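Local coordinates for anti-h(o) lectin I (PDB 1FX5), which binds L-fucose as a calcium- and manganese-containing legume lectin that recognises the O(H) blood-group antigen, at residues A[107-112]-A[213-218]; A[46-51]-A[90-95]. All coordinates share one frame; numbering follows the deposited sequence.

In the fold
Running from the N terminus, the chain first lays down 46-51 on strand 44-59, passes through strand 64-78 and returns at 90-95 on strand 88-94, where contact 2 closes. Contact 1 opens only afterwards, at 107-112 in the excursion between strands 88-94 and 122-127, and closes a hundred residues later at 213-218. The two loops thus follow in series, neither enclosing nor crossing the other. In space they meet, because strand 209-219 comes in late between the two strands of contact 2, with backbone bonds to both. Contact 1 then sets the metal-side loop over that middle strand, so early, central and late chain combine in the front sheet.

Contact 1 (A[107-112]-A[213-218]); sequences FGLFND and GFSGST. Unlike the reference sequence in segment 107-112: N111 (reference Glu). Unlike the reference sequence in segment 213-218: S217 (reference Gly). With NAG (2-acetamido-2-deoxy-beta-D-glucopyranose), chain D.
S215 is the first residue along 213-218 to meet the loop 107-112, and it does so through a hydrogen bond: its OG donates to F107 O over 2.8 Å. The hydroxyl approaches in the carbonyl plane, with a C=O...OG angle of 147°, and therefore off the line of the C=O bond. With chi1 at 89°, OG sits between the backbone N and the carbonyl carbon, which also brings it within 3.7 Å of F107 CB. L109 CG makes a looser van der Waals contact with S215 OG, 4.2 Å away. Two residues on, S217 turns the same way. Its OG lies 3.6 Å from F107 CA and 3.9 Å from CD2 on the ring, meeting the ring obliquely, while its hydrogen bond goes to G104 O. S215 thus bonds the F107 backbone directly, while S217 packs against F107 and bonds the same loop three residues earlier. Farther along the loop, away from this strand, N111 ND2 is bonded covalently to C1 of an N-acetylglucosamine. Beyond the serines, the F107 ring rests on E125 and D127 of strand 122-127, both manganese ligands, with D127 also binding calcium. L109 reaches T90 and F92 of strand 88-94 and A123 of strand 122-127, so the loop packs on part of the front sheet of the legume lectin sandwich, where strand 209-219 lies between strands 44-59 and 88-94.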
loop_
_atom_site.group_PDB
_atom_site.type_symbol
_atom_site.label_atom_id
_atom_site.label_comp_id
_atom_site.label_asym_id
_atom_site.label_seq_id
_atom_site.Cartn_x
_atom_site.Cartn_y
_atom_site.Cartn_z
ATOM N N PHE A 107 0.585 5.532 25.554
ATOM C CA PHE A 107 0.086 5.587 24.167
ATOM C C PHE A 107 -0.139 4.308 23.375
ATOM O O PHE A 107 -0.266 4.378 22.129
ATOM C CB PHE A 107 1.020 6.462 23.308
ATOM C CG PHE A 107 1.245 7.842 23.853
ATOM C CD1 PHE A 107 2.467 8.193 24.424
ATOM C CD2 PHE A 107 0.235 8.793 23.799
ATOM C CE1 PHE A 107 2.681 9.469 24.936
ATOM C CE2 PHE A 107 0.443 10.073 24.314
ATOM C CZ PHE A 107 1.673 10.407 24.884
ATOM N N GLY A 108 -0.168 3.171 24.063
ATOM C CA GLY A 108 -0.367 1.903 23.394
ATOM C C GLY A 108 0.912 1.397 22.725
ATOM O O GLY A 108 0.915 0.317 22.121
ATOM N N LEU A 109 2.016 2.128 22.880
ATOM C CA LEU A 109 3.291 1.747 22.274
ATOM C C LEU A 109 4.293 1.070 23.198
ATOM O O LEU A 109 5.156 0.302 22.733
ATOM C CB LEU A 109 3.965 2.996 21.680
ATOM C CG LEU A 109 3.184 3.853 20.677
ATOM C CD1 LEU A 109 4.019 5.090 20.305
ATOM C CD2 LEU A 109 2.858 3.017 19.445
ATOM N N PHE A 110 4.212 1.384 24.493
ATOM C CA PHE A 110 5.120 0.825 25.505
ATOM C C PHE A 110 4.440 0.090 26.690
ATOM O O PHE A 110 3.243 0.273 26.930
ATOM C CB PHE A 110 6.020 1.964 26.051
ATOM C CG PHE A 110 6.607 2.855 24.974
ATOM C CD1 PHE A 110 7.693 2.440 24.226
ATOM C CD2 PHE A 110 6.050 4.091 24.703
ATOM C CE1 PHE A 110 8.209 3.248 23.225
ATOM C CE2 PHE A 110 6.564 4.903 23.702
ATOM C CZ PHE A 110 7.641 4.479 22.965
ATOM N N ASN A 111 5.224 -0.698 27.442
ATOM C CA ASN A 111 4.738 -1.469 28.611
ATOM C C ASN A 111 4.748 -0.628 29.883
ATOM O O ASN A 111 3.876 -0.772 30.745
ATOM C CB ASN A 111 5.650 -2.668 28.951
ATOM C CG ASN A 111 5.549 -3.821 27.969
ATOM O OD1 ASN A 111 4.608 -3.926 27.180
ATOM N ND2 ASN A 111 6.575 -4.671 28.028
ATOM N N ASP A 112 5.822 0.132 30.054
ATOM C CA ASP A 112 6.009 0.991 31.224
ATOM C C ASP A 112 7.122 2.003 30.915
ATOM O O ASP A 112 7.375 2.247 29.752
ATOM C CB ASP A 112 6.339 0.159 32.476
ATOM C CG ASP A 112 7.465 -0.858 32.238
ATOM O OD1 ASP A 112 7.351 -1.960 32.790
ATOM O OD2 ASP A 112 8.467 -0.587 31.520
ATOM N N GLY A 213 1.666 4.776 11.101
ATOM C CA GLY A 213 0.298 4.940 11.567
ATOM C C GLY A 213 0.180 5.889 12.741
ATOM O O GLY A 213 1.121 6.631 13.039
ATOM N N PHE A 214 -0.942 5.817 13.452
ATOM C CA PHE A 214 -1.189 6.675 14.595
ATOM C C PHE A 214 -1.726 5.868 15.777
ATOM O O PHE A 214 -2.235 4.750 15.620
ATOM C CB PHE A 214 -2.297 7.711 14.283
ATOM C CG PHE A 214 -2.101 8.529 13.003
ATOM C CD1 PHE A 214 -2.638 8.090 11.790
ATOM C CD2 PHE A 214 -1.458 9.765 13.034
ATOM C CE1 PHE A 214 -2.540 8.869 10.636
ATOM C CE2 PHE A 214 -1.361 10.540 11.891
ATOM C CZ PHE A 214 -1.900 10.091 10.691
ATOM N N SER A 215 -1.668 6.481 16.952
ATOM C CA SER A 215 -2.158 5.875 18.184
ATOM C C SER A 215 -2.768 7.041 18.978
ATOM O O SER A 215 -2.345 8.207 18.820
ATOM C CB SER A 215 -1.034 5.160 18.975
ATOM O OG SER A 215 -0.350 6.006 19.894
ATOM N N GLY A 216 -3.803 6.751 19.763
ATOM C CA GLY A 216 -4.454 7.770 20.560
ATOM C C GLY A 216 -4.877 7.084 21.842
ATOM O O GLY A 216 -5.199 5.892 21.806
ATOM N N SER A 217 -4.866 7.795 22.973
ATOM C CA SER A 217 -5.265 7.178 24.222
ATOM C C SER A 217 -5.703 8.205 25.253
ATOM O O SER A 217 -5.458 9.405 25.088
ATOM C CB SER A 217 -4.150 6.276 24.777
ATOM O OG SER A 217 -3.024 7.037 25.120
ATOM N N THR A 218 -6.375 7.717 26.298
ATOM C CA THR A 218 -6.883 8.547 27.380
ATOM C C THR A 218 -7.024 7.745 28.695
ATOM O O THR A 218 -6.768 6.536 28.726
ATOM C CB THR A 218 -8.218 9.186 26.959
ATOM O OG1 THR A 218 -8.548 10.267 27.847
ATOM C CG2 THR A 218 -9.329 8.139 26.942
HETATM C C1 NAG D . 6.520 -5.991 27.431
HETATM C C2 NAG D . 7.861 -6.689 27.611
HETATM C C3 NAG D . 7.799 -8.025 26.889
HETATM C C4 NAG D . 6.704 -8.853 27.547
HETATM C C5 NAG D . 5.385 -8.092 27.413
HETATM C C6 NAG D . 4.194 -8.814 28.025
HETATM C C7 NAG D . 9.056 -5.382 25.957
HETATM C C8 NAG D . 10.310 -4.577 25.639
HETATM N N2 NAG D . 8.996 -5.897 27.178
HETATM O O3 NAG D . 9.070 -8.694 26.971
HETATM O O4 NAG D . 6.595 -10.138 26.907
HETATM O O5 NAG D . 5.506 -6.794 28.050
HETATM O O6 NAG D . 4.509 -9.327 29.311
HETATM O O7 NAG D . 8.182 -5.576 25.102
#

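Contact 2 (A[46-51]-A[90-95]); sequences GGIARY and TFFLAP. With NAG (2-acetamido-2-deoxy-beta-D-glucopyranose), chain C.
F92 overlaps one face of the R50 guanidinium group through CE2, which stands 4.3 Å above that plane and is displaced toward the rim. Seen from the ring, R50 NH1 arrives obliquely, and the two planes are steeply inclined, with CE2 the ring atom nearest the guanidinium. R50 gets there by running extended from CG to NE, which carries the charged end well beyond its own strand. At the edge of the guanidinium, near its plane, NH1 gives a weak hydrogen bond to P95 O, 3.3 Å long and bent to 126° at the hydrogen. The main partner of NH1 is S211 OG, and NH2 bonds S98 OG, so the buried guanidinium has several oxygen acceptors, which probably offset the cost of burying it. The ring of F92 has a second neighbour in I48. Here CG2 touches CZ at 3.9 Å, coming in at the ring edge and in its plane, with the side chains crossing at about a right angle. A chi1 of 72° sets CG of F92 between its backbone N and carbonyl carbon, and the ring leans toward strand 44-59. These contacts reach across an intervening strand of the jelly-roll sandwich of the legume lectins: the nearest CA atoms of 46-51 and 90-95, R50 CA and F92 CA, are 9.2 Å apart, because strand 209-219 runs antiparallel to both between them. A49 pairs with F214 on one side of that middle strand and T90 with S215 on the other. I48 and F92 therefore meet across its front, with S215 touching I48. At the opposite end of 46-51, G46 N donates to the acetamide oxygen O7 of an N-acetylglucosamine, 3.2 Å away and nearly straight at 159°; the same sugar is also hydrogen-bonded to T45 OG1.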
loop_
_atom_site.group_PDB
_atom_site.type_symbol
_atom_site.label_atom_id
_atom_site.label_comp_id
_atom_site.label_asym_id
_atom_site.label_seq_id
_atom_site.Cartn_x
_atom_site.Cartn_y
_atom_site.Cartn_z
ATOM N N GLY A 46 -7.289 3.009 24.672
ATOM C CA GLY A 46 -6.735 3.610 23.467
ATOM C C GLY A 46 -6.894 2.789 22.183
ATOM O O GLY A 46 -7.540 1.726 22.203
ATOM N N GLY A 47 -6.333 3.278 21.067
ATOM C CA GLY A 47 -6.431 2.564 19.795
ATOM C C GLY A 47 -5.263 2.868 18.875
ATOM O O GLY A 47 -4.510 3.794 19.154
ATOM N N ILE A 48 -5.098 2.078 17.808
ATOM C CA ILE A 48 -4.028 2.238 16.819
ATOM C C ILE A 48 -4.550 1.984 15.390
ATOM O O ILE A 48 -5.384 1.098 15.171
ATOM C CB ILE A 48 -2.871 1.210 17.075
ATOM C CG1 ILE A 48 -2.057 1.589 18.322
ATOM C CG2 ILE A 48 -1.967 1.088 15.837
ATOM C CD1 ILE A 48 -0.956 0.560 18.656
ATOM N N ALA A 49 -4.039 2.728 14.418
ATOM C CA ALA A 49 -4.454 2.561 13.026
ATOM C C ALA A 49 -3.213 2.723 12.144
ATOM O O ALA A 49 -2.483 3.702 12.276
ATOM C CB ALA A 49 -5.518 3.581 12.652
ATOM N N ARG A 50 -2.972 1.771 11.250
ATOM C CA ARG A 50 -1.805 1.833 10.365
ATOM C C ARG A 50 -2.195 1.549 8.944
ATOM O O ARG A 50 -3.187 0.845 8.711
ATOM C CB ARG A 50 -0.802 0.723 10.717
ATOM C CG ARG A 50 -0.661 0.394 12.177
ATOM C CD ARG A 50 0.332 -0.733 12.413
ATOM N NE ARG A 50 0.234 -1.252 13.774
ATOM C CZ ARG A 50 1.263 -1.684 14.496
ATOM N NH1 ARG A 50 2.493 -1.661 13.995
ATOM N NH2 ARG A 50 1.062 -2.124 15.731
ATOM N N TYR A 51 -1.414 2.060 7.991
ATOM C CA TYR A 51 -1.706 1.805 6.573
ATOM C C TYR A 51 -1.381 0.293 6.470
ATOM O O TYR A 51 -0.412 -0.188 7.083
ATOM C CB TYR A 51 -0.819 2.646 5.627
ATOM C CG TYR A 51 -1.171 2.474 4.154
ATOM C CD1 TYR A 51 -0.239 1.975 3.256
ATOM C CD2 TYR A 51 -2.453 2.788 3.667
ATOM C CE1 TYR A 51 -0.560 1.784 1.916
ATOM C CE2 TYR A 51 -2.794 2.602 2.314
ATOM C CZ TYR A 51 -1.833 2.100 1.443
ATOM O OH TYR A 51 -2.103 1.915 0.093
ATOM N N THR A 90 -0.177 10.113 18.611
ATOM C CA THR A 90 1.162 9.853 18.144
ATOM C C THR A 90 1.249 9.435 16.676
ATOM O O THR A 90 0.272 8.869 16.142
ATOM C CB THR A 90 1.614 8.607 19.009
ATOM O OG1 THR A 90 2.571 8.967 20.004
ATOM C CG2 THR A 90 2.040 7.438 18.213
ATOM N N PHE A 91 2.346 9.812 16.004
ATOM C CA PHE A 91 2.571 9.408 14.604
ATOM C C PHE A 91 3.799 8.496 14.878
ATOM O O PHE A 91 4.763 8.935 15.532
ATOM C CB PHE A 91 2.947 10.513 13.627
ATOM C CG PHE A 91 3.354 9.970 12.269
ATOM C CD1 PHE A 91 4.695 9.762 11.959
ATOM C CD2 PHE A 91 2.393 9.546 11.354
ATOM C CE1 PHE A 91 5.077 9.132 10.773
ATOM C CE2 PHE A 91 2.769 8.919 10.173
ATOM C CZ PHE A 91 4.120 8.709 9.886
ATOM N N PHE A 92 3.795 7.250 14.403
ATOM C CA PHE A 92 4.932 6.373 14.676
ATOM C C PHE A 92 5.354 5.368 13.615
ATOM O O PHE A 92 4.603 5.077 12.677
ATOM C CB PHE A 92 4.670 5.615 15.997
ATOM C CG PHE A 92 3.605 4.529 15.888
ATOM C CD1 PHE A 92 2.264 4.848 15.720
ATOM C CD2 PHE A 92 3.956 3.188 15.929
ATOM C CE1 PHE A 92 1.285 3.853 15.582
ATOM C CE2 PHE A 92 2.985 2.176 15.795
ATOM C CZ PHE A 92 1.648 2.518 15.616
ATOM N N LEU A 93 6.594 4.894 13.735
ATOM C CA LEU A 93 7.161 3.899 12.809
ATOM C C LEU A 93 7.569 2.743 13.731
ATOM O O LEU A 93 8.233 2.978 14.751
ATOM C CB LEU A 93 8.381 4.454 12.052
ATOM C CG LEU A 93 8.074 5.589 11.061
ATOM C CD1 LEU A 93 8.424 6.885 11.705
ATOM C CD2 LEU A 93 8.875 5.482 9.813
ATOM N N ALA A 94 7.117 1.526 13.426
ATOM C CA ALA A 94 7.451 0.345 14.250
ATOM C C ALA A 94 7.388 -0.960 13.444
ATOM O O ALA A 94 7.031 -0.942 12.273
ATOM C CB ALA A 94 6.487 0.248 15.425
ATOM N N PRO A 95 7.825 -2.091 14.025
ATOM C CA PRO A 95 7.747 -3.350 13.265
ATOM C C PRO A 95 6.278 -3.511 12.837
ATOM O O PRO A 95 5.385 -3.296 13.643
ATOM C CB PRO A 95 8.167 -4.388 14.300
ATOM C CG PRO A 95 9.218 -3.625 15.101
ATOM C CD PRO A 95 8.510 -2.287 15.319
HETATM C C1 NAG C . -11.549 -1.581 23.783
HETATM C C2 NAG C . -10.565 -1.889 24.925
HETATM C C3 NAG C . -10.859 -3.306 25.453
HETATM C C4 NAG C . -12.328 -3.406 25.918
HETATM C C5 NAG C . -13.271 -2.962 24.777
HETATM C C6 NAG C . -14.724 -2.843 25.229
HETATM C C7 NAG C . -8.459 -0.685 24.674
HETATM C C8 NAG C . -7.016 -0.740 24.190
HETATM N N2 NAG C . -9.173 -1.801 24.499
HETATM O O3 NAG C . -9.959 -3.607 26.545
HETATM O O4 NAG C . -12.636 -4.776 26.289
HETATM O O5 NAG C . -12.898 -1.659 24.273
HETATM O O6 NAG C . -14.827 -2.104 26.444
HETATM O O7 NAG C . -8.932 0.354 25.134
#